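Local coordinates for protein beta-galactosidase/beta-glucuronidase (Faecalibacterium prausnitzii L2-6, PDB 6MVF) that probably hydrolyses beta-glucuronides as a family 2 glycoside hydrolase of a gut bacterium, and binds flavin mononucleotide, at residues Q82-A96 with G158-H172. Numbering follows the deposited sequence.
Sequences QPLTGGRVYVEVLAA and GLYRGVNLISVPNAH
Two donors grip Gly162 O: Leu94 N, 3.2 Å away and in its carbonyl plane, and a water that also donates to Ala95 O and accepts from Arg161 N. The Leu94 bond continues the antiparallel pairing of strands 88-93 and 163-168, the central pair of a four-stranded sheet in the family 2 sugar-binding domain, a jelly-roll-like beta sandwich. Segment axes 4.6 Å apart at 158° show the antiparallel pairing, and reciprocal backbone bonds at Arg88–Val168, Tyr90–Ile166 and Glu92–Asn164 fix its register. On the Tyr90 face, Glu92 and Asn164 run side by side, their flat groups 65° apart; Asn164 ND2 reaches the anti lone pair of Glu92 OE2 at 2.9 Å, while OE1 bridges to Arg120. The other face is largely apolar, apart from Ser167, with Val91 CG2 3.9 Å from Val163 CG1. Bent at chi2 (-88°), Gln82 folds its amide onto the strand end, NE2 donating to Ser167 OG at 2.9 Å and also to Met24 O. Replacing the amide with an alanine's methyl would probably leave both oxygens without this donor and weaken the tie between the 82-87 loop and Ser167. With its side chain about 6 Å from that of the FMN-binding Asp174, His172 donates from ND1 to Pro169 O (2.9 Å), while Val168 CG2 lies over one face of its ring, 3.5 Å above the plane and offset towards the rim.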
loop_
_atom_site.group_PDB
_atom_site.type_symbol
_atom_site.label_atom_id
_atom_site.label_comp_id
_atom_site.label_asym_id
_atom_site.label_seq_id
_atom_site.Cartn_x
_atom_site.Cartn_y
_atom_site.Cartn_z
ATOM N N GLN A 82 -23.695 13.057 -15.703
ATOM C CA GLN A 82 -24.262 13.126 -14.367
ATOM C C GLN A 82 -25.579 12.362 -14.308
ATOM O O GLN A 82 -26.333 12.356 -15.288
ATOM C CB GLN A 82 -24.485 14.581 -13.932
ATOM C CG GLN A 82 -23.184 15.311 -13.576
ATOM C CD GLN A 82 -22.769 15.134 -12.107
ATOM O OE1 GLN A 82 -23.589 14.777 -11.253
ATOM N NE2 GLN A 82 -21.495 15.409 -11.810
ATOM N N PRO A 83 -25.869 11.693 -13.187
ATOM C CA PRO A 83 -27.147 10.961 -13.074
ATOM C C PRO A 83 -28.371 11.833 -13.290
ATOM O O PRO A 83 -29.373 11.363 -13.851
ATOM C CB PRO A 83 -27.106 10.414 -11.637
ATOM C CG PRO A 83 -26.157 11.336 -10.915
ATOM C CD PRO A 83 -25.105 11.668 -11.931
ATOM N N LEU A 84 -28.315 13.085 -12.844
ATOM C CA LEU A 84 -29.414 14.034 -12.920
ATOM C C LEU A 84 -29.168 15.008 -14.062
ATOM O O LEU A 84 -28.021 15.307 -14.424
ATOM C CB LEU A 84 -29.580 14.807 -11.606
ATOM C CG LEU A 84 -29.960 13.980 -10.372
ATOM C CD1 LEU A 84 -30.289 14.847 -9.155
ATOM C CD2 LEU A 84 -31.124 13.058 -10.719
ATOM N N THR A 85 -30.268 15.475 -14.639
ATOM C CA THR A 85 -30.219 16.432 -15.730
ATOM C C THR A 85 -29.622 17.766 -15.258
ATOM O O THR A 85 -29.710 18.146 -14.087
ATOM C CB THR A 85 -31.634 16.619 -16.298
ATOM O OG1 THR A 85 -31.591 17.433 -17.475
ATOM C CG2 THR A 85 -32.558 17.262 -15.268
ATOM N N GLY A 86 -28.985 18.466 -16.182
ATOM C CA GLY A 86 -28.430 19.761 -15.891
ATOM C C GLY A 86 -26.954 19.772 -15.597
ATOM O O GLY A 86 -26.437 20.819 -15.188
ATOM N N GLY A 87 -26.270 18.643 -15.795
ATOM C CA GLY A 87 -24.868 18.550 -15.464
ATOM C C GLY A 87 -24.020 19.554 -16.217
ATOM O O GLY A 87 -24.393 20.083 -17.266
ATOM N N ARG A 88 -22.856 19.828 -15.646
ATOM C CA ARG A 88 -21.929 20.806 -16.185
ATOM C C ARG A 88 -20.536 20.197 -16.232
ATOM O O ARG A 88 -20.197 19.306 -15.445
ATOM C CB ARG A 88 -21.949 22.091 -15.350
ATOM C CG ARG A 88 -23.371 22.575 -15.101
ATOM C CD ARG A 88 -23.482 24.076 -14.991
ATOM N NE ARG A 88 -23.000 24.775 -16.181
ATOM C CZ ARG A 88 -23.651 24.816 -17.338
ATOM N NH1 ARG A 88 -24.803 24.179 -17.472
ATOM N NH2 ARG A 88 -23.149 25.495 -18.354
ATOM N N VAL A 89 -19.746 20.661 -17.197
ATOM C CA VAL A 89 -18.403 20.155 -17.435
ATOM C C VAL A 89 -17.444 21.330 -17.425
ATOM O O VAL A 89 -17.703 22.352 -18.068
ATOM C CB VAL A 89 -18.307 19.394 -18.767
ATOM C CG1 VAL A 89 -16.895 18.811 -18.950
ATOM C CG2 VAL A 89 -19.413 18.320 -18.840
ATOM N N TYR A 90 -16.349 21.190 -16.688
ATOM C CA TYR A 90 -15.336 22.225 -16.575
ATOM C C TYR A 90 -13.979 21.612 -16.880
ATOM O O TYR A 90 -13.705 20.478 -16.479
ATOM C CB TYR A 90 -15.324 22.843 -15.165
ATOM C CG TYR A 90 -16.370 23.910 -14.897
ATOM C CD1 TYR A 90 -17.700 23.577 -14.609
ATOM C CD2 TYR A 90 -16.019 25.254 -14.887
ATOM C CE1 TYR A 90 -18.653 24.578 -14.352
ATOM C CE2 TYR A 90 -16.956 26.251 -14.617
ATOM C CZ TYR A 90 -18.262 25.919 -14.355
ATOM O OH TYR A 90 -19.163 26.936 -14.105
ATOM N N VAL A 91 -13.133 22.348 -17.593
ATOM C CA VAL A 91 -11.723 21.986 -17.710
ATOM C C VAL A 91 -10.945 22.865 -16.746
ATOM O O VAL A 91 -11.210 24.067 -16.632
ATOM C CB VAL A 91 -11.182 22.104 -19.152
ATOM C CG1 VAL A 91 -11.384 23.484 -19.711
ATOM C CG2 VAL A 91 -9.722 21.772 -19.174
ATOM N N GLU A 92 -10.020 22.253 -16.009
ATOM C CA GLU A 92 -9.209 22.942 -15.014
ATOM C C GLU A 92 -7.740 22.747 -15.371
ATOM O O GLU A 92 -7.231 21.624 -15.332
ATOM C CB GLU A 92 -9.526 22.414 -13.621
ATOM C CG GLU A 92 -8.559 22.827 -12.543
ATOM C CD GLU A 92 -8.978 22.314 -11.171
ATOM O OE1 GLU A 92 -9.772 23.022 -10.487
ATOM O OE2 GLU A 92 -8.523 21.201 -10.783
ATOM N N VAL A 93 -7.068 23.841 -15.741
ATOM C CA VAL A 93 -5.625 23.867 -15.982
ATOM C C VAL A 93 -4.951 24.362 -14.710
ATOM O O VAL A 93 -5.282 25.446 -14.209
ATOM C CB VAL A 93 -5.270 24.772 -17.173
ATOM C CG1 VAL A 93 -3.753 24.832 -17.370
ATOM C CG2 VAL A 93 -5.981 24.304 -18.451
ATOM N N LEU A 94 -4.007 23.584 -14.174
ATOM C CA LEU A 94 -3.427 23.964 -12.885
ATOM C C LEU A 94 -2.302 24.980 -13.036
ATOM O O LEU A 94 -1.931 25.615 -12.041
ATOM C CB LEU A 94 -2.932 22.726 -12.116
ATOM C CG LEU A 94 -4.031 21.706 -11.767
ATOM C CD1 LEU A 94 -3.473 20.375 -11.207
ATOM C CD2 LEU A 94 -5.072 22.309 -10.835
ATOM N N ALA A 95 -1.771 25.133 -14.257
ATOM C CA ALA A 95 -0.842 26.189 -14.653
ATOM C C ALA A 95 -0.471 26.023 -16.128
ATOM O O ALA A 95 -0.285 24.905 -16.622
ATOM C CB ALA A 95 0.429 26.199 -13.782
ATOM N N ALA A 96 -0.364 27.133 -16.844
ATOM C CA ALA A 96 0.041 27.111 -18.246
ATOM C C ALA A 96 1.043 28.241 -18.453
ATOM O O ALA A 96 0.664 29.416 -18.494
ATOM C CB ALA A 96 -1.166 27.250 -19.180
ATOM N N GLY A 158 4.867 25.469 -20.938
ATOM C CA GLY A 158 4.025 24.299 -21.041
ATOM C C GLY A 158 3.064 24.064 -19.896
ATOM O O GLY A 158 2.800 24.952 -19.077
ATOM N N LEU A 159 2.523 22.845 -19.855
ATOM C CA LEU A 159 1.515 22.442 -18.877
ATOM C C LEU A 159 2.211 21.652 -17.768
ATOM O O LEU A 159 2.128 20.427 -17.690
ATOM C CB LEU A 159 0.432 21.618 -19.563
ATOM C CG LEU A 159 -0.470 22.308 -20.567
ATOM C CD1 LEU A 159 -1.383 21.275 -21.198
ATOM C CD2 LEU A 159 -1.270 23.396 -19.854
ATOM N N TYR A 160 2.917 22.366 -16.898
ATOM C CA TYR A 160 3.886 21.704 -16.032
ATOM C C TYR A 160 3.277 21.228 -14.705
ATOM O O TYR A 160 4.015 20.751 -13.834
ATOM C CB TYR A 160 5.091 22.627 -15.802
ATOM C CG TYR A 160 4.744 23.882 -15.066
ATOM C CD1 TYR A 160 4.310 25.016 -15.739
ATOM C CD2 TYR A 160 4.832 23.930 -13.674
ATOM C CE1 TYR A 160 3.982 26.177 -15.033
ATOM C CE2 TYR A 160 4.512 25.067 -12.966
ATOM C CZ TYR A 160 4.091 26.192 -13.636
ATOM O OH TYR A 160 3.771 27.321 -12.895
ATOM N N ARG A 161 1.947 21.329 -14.550
ATOM C CA ARG A 161 1.242 20.855 -13.365
ATOM C C ARG A 161 0.093 19.900 -13.664
ATOM O O ARG A 161 -0.471 19.334 -12.717
ATOM C CB ARG A 161 0.678 22.031 -12.549
ATOM C CG ARG A 161 1.734 22.891 -11.871
ATOM C CD ARG A 161 1.124 23.923 -10.920
ATOM N NE ARG A 161 2.189 24.762 -10.406
ATOM C CZ ARG A 161 2.063 26.033 -10.037
ATOM N NH1 ARG A 161 0.887 26.647 -10.106
ATOM N NH2 ARG A 161 3.137 26.693 -9.610
ATOM N N GLY A 162 -0.277 19.716 -14.934
ATOM C CA GLY A 162 -1.366 18.841 -15.314
ATOM C C GLY A 162 -2.670 19.596 -15.471
ATOM O O GLY A 162 -2.758 20.806 -15.250
ATOM N N VAL A 163 -3.705 18.831 -15.833
ATOM C CA VAL A 163 -5.007 19.345 -16.265
ATOM C C VAL A 163 -6.096 18.410 -15.740
ATOM O O VAL A 163 -5.910 17.191 -15.698
ATOM C CB VAL A 163 -5.079 19.469 -17.817
ATOM C CG1 VAL A 163 -6.477 19.837 -18.282
ATOM C CG2 VAL A 163 -4.065 20.487 -18.349
ATOM N N ASN A 164 -7.242 18.978 -15.355
ATOM C CA ASN A 164 -8.335 18.223 -14.754
ATOM C C ASN A 164 -9.649 18.507 -15.459
ATOM O O ASN A 164 -9.897 19.616 -15.936
ATOM C CB ASN A 164 -8.541 18.560 -13.274
ATOM C CG ASN A 164 -7.477 17.977 -12.383
ATOM O OD1 ASN A 164 -7.113 16.810 -12.514
ATOM N ND2 ASN A 164 -6.975 18.789 -11.455
ATOM N N LEU A 165 -10.506 17.493 -15.470
ATOM C CA LEU A 165 -11.892 17.607 -15.900
ATOM C C LEU A 165 -12.775 17.528 -14.661
ATOM O O LEU A 165 -12.573 16.651 -13.813
ATOM C CB LEU A 165 -12.235 16.492 -16.882
ATOM C CG LEU A 165 -13.341 16.660 -17.903
ATOM C CD1 LEU A 165 -12.965 17.749 -18.883
ATOM C CD2 LEU A 165 -13.548 15.332 -18.622
ATOM N N ILE A 166 -13.727 18.452 -14.534
ATOM C CA ILE A 166 -14.619 18.503 -13.377
ATOM C C ILE A 166 -16.068 18.372 -13.852
ATOM O O ILE A 166 -16.530 19.149 -14.698
ATOM C CB ILE A 166 -14.424 19.786 -12.551
ATOM C CG1 ILE A 166 -12.965 19.911 -12.097
ATOM C CG2 ILE A 166 -15.372 19.784 -11.353
ATOM C CD1 ILE A 166 -12.644 21.191 -11.347
ATOM N N SER A 167 -16.780 17.397 -13.298
ATOM C CA SER A 167 -18.192 17.159 -13.563
ATOM C C SER A 167 -18.976 17.486 -12.295
ATOM O O SER A 167 -18.666 16.952 -11.223
ATOM C CB SER A 167 -18.403 15.702 -13.980
ATOM O OG SER A 167 -19.767 15.393 -14.105
ATOM N N VAL A 168 -19.969 18.366 -12.409
ATOM C CA VAL A 168 -20.770 18.802 -11.261
ATOM C C VAL A 168 -22.227 18.922 -11.674
ATOM O O VAL A 168 -22.548 19.003 -12.868
ATOM C CB VAL A 168 -20.280 20.149 -10.683
ATOM C CG1 VAL A 168 -18.911 20.003 -9.975
ATOM C CG2 VAL A 168 -20.252 21.219 -11.764
ATOM N N PRO A 169 -23.151 18.935 -10.695
ATOM C CA PRO A 169 -24.552 19.227 -11.018
ATOM C C PRO A 169 -24.731 20.695 -11.345
ATOM O O PRO A 169 -23.776 21.478 -11.241
ATOM C CB PRO A 169 -25.314 18.859 -9.736
ATOM C CG PRO A 169 -24.322 18.177 -8.856
ATOM C CD PRO A 169 -22.978 18.673 -9.259
ATOM N N ASN A 170 -25.961 21.077 -11.708
ATOM C CA ASN A 170 -26.227 22.461 -12.093
ATOM C C ASN A 170 -26.016 23.415 -10.920
ATOM O O ASN A 170 -25.444 24.493 -11.086
ATOM C CB ASN A 170 -27.644 22.585 -12.661
ATOM C CG ASN A 170 -27.944 23.981 -13.162
ATOM O OD1 ASN A 170 -27.297 24.468 -14.093
ATOM N ND2 ASN A 170 -28.916 24.640 -12.541
ATOM N N ALA A 171 -26.482 23.046 -9.735
ATOM C CA ALA A 171 -26.164 23.777 -8.518
ATOM C C ALA A 171 -24.912 23.152 -7.906
ATOM O O ALA A 171 -24.878 21.943 -7.650
ATOM C CB ALA A 171 -27.334 23.748 -7.536
ATOM N N HIS A 172 -23.890 23.976 -7.679
ATOM C CA HIS A 172 -22.564 23.521 -7.288
ATOM C C HIS A 172 -21.784 24.719 -6.768
ATOM O O HIS A 172 -22.044 25.857 -7.157
ATOM C CB HIS A 172 -21.814 22.872 -8.467
ATOM C CG HIS A 172 -21.487 23.823 -9.581
ATOM N ND1 HIS A 172 -22.274 23.956 -10.707
ATOM C CD2 HIS A 172 -20.450 24.678 -9.750
ATOM C CE1 HIS A 172 -21.739 24.854 -11.516
ATOM N NE2 HIS A 172 -20.625 25.302 -10.961
HETATM O O HOH W 1 -28.013 19.116 -12.240
HETATM O O HOH W 2 -27.378 23.189 -16.623
HETATM O O HOH W 3 -0.482 22.229 -16.112
#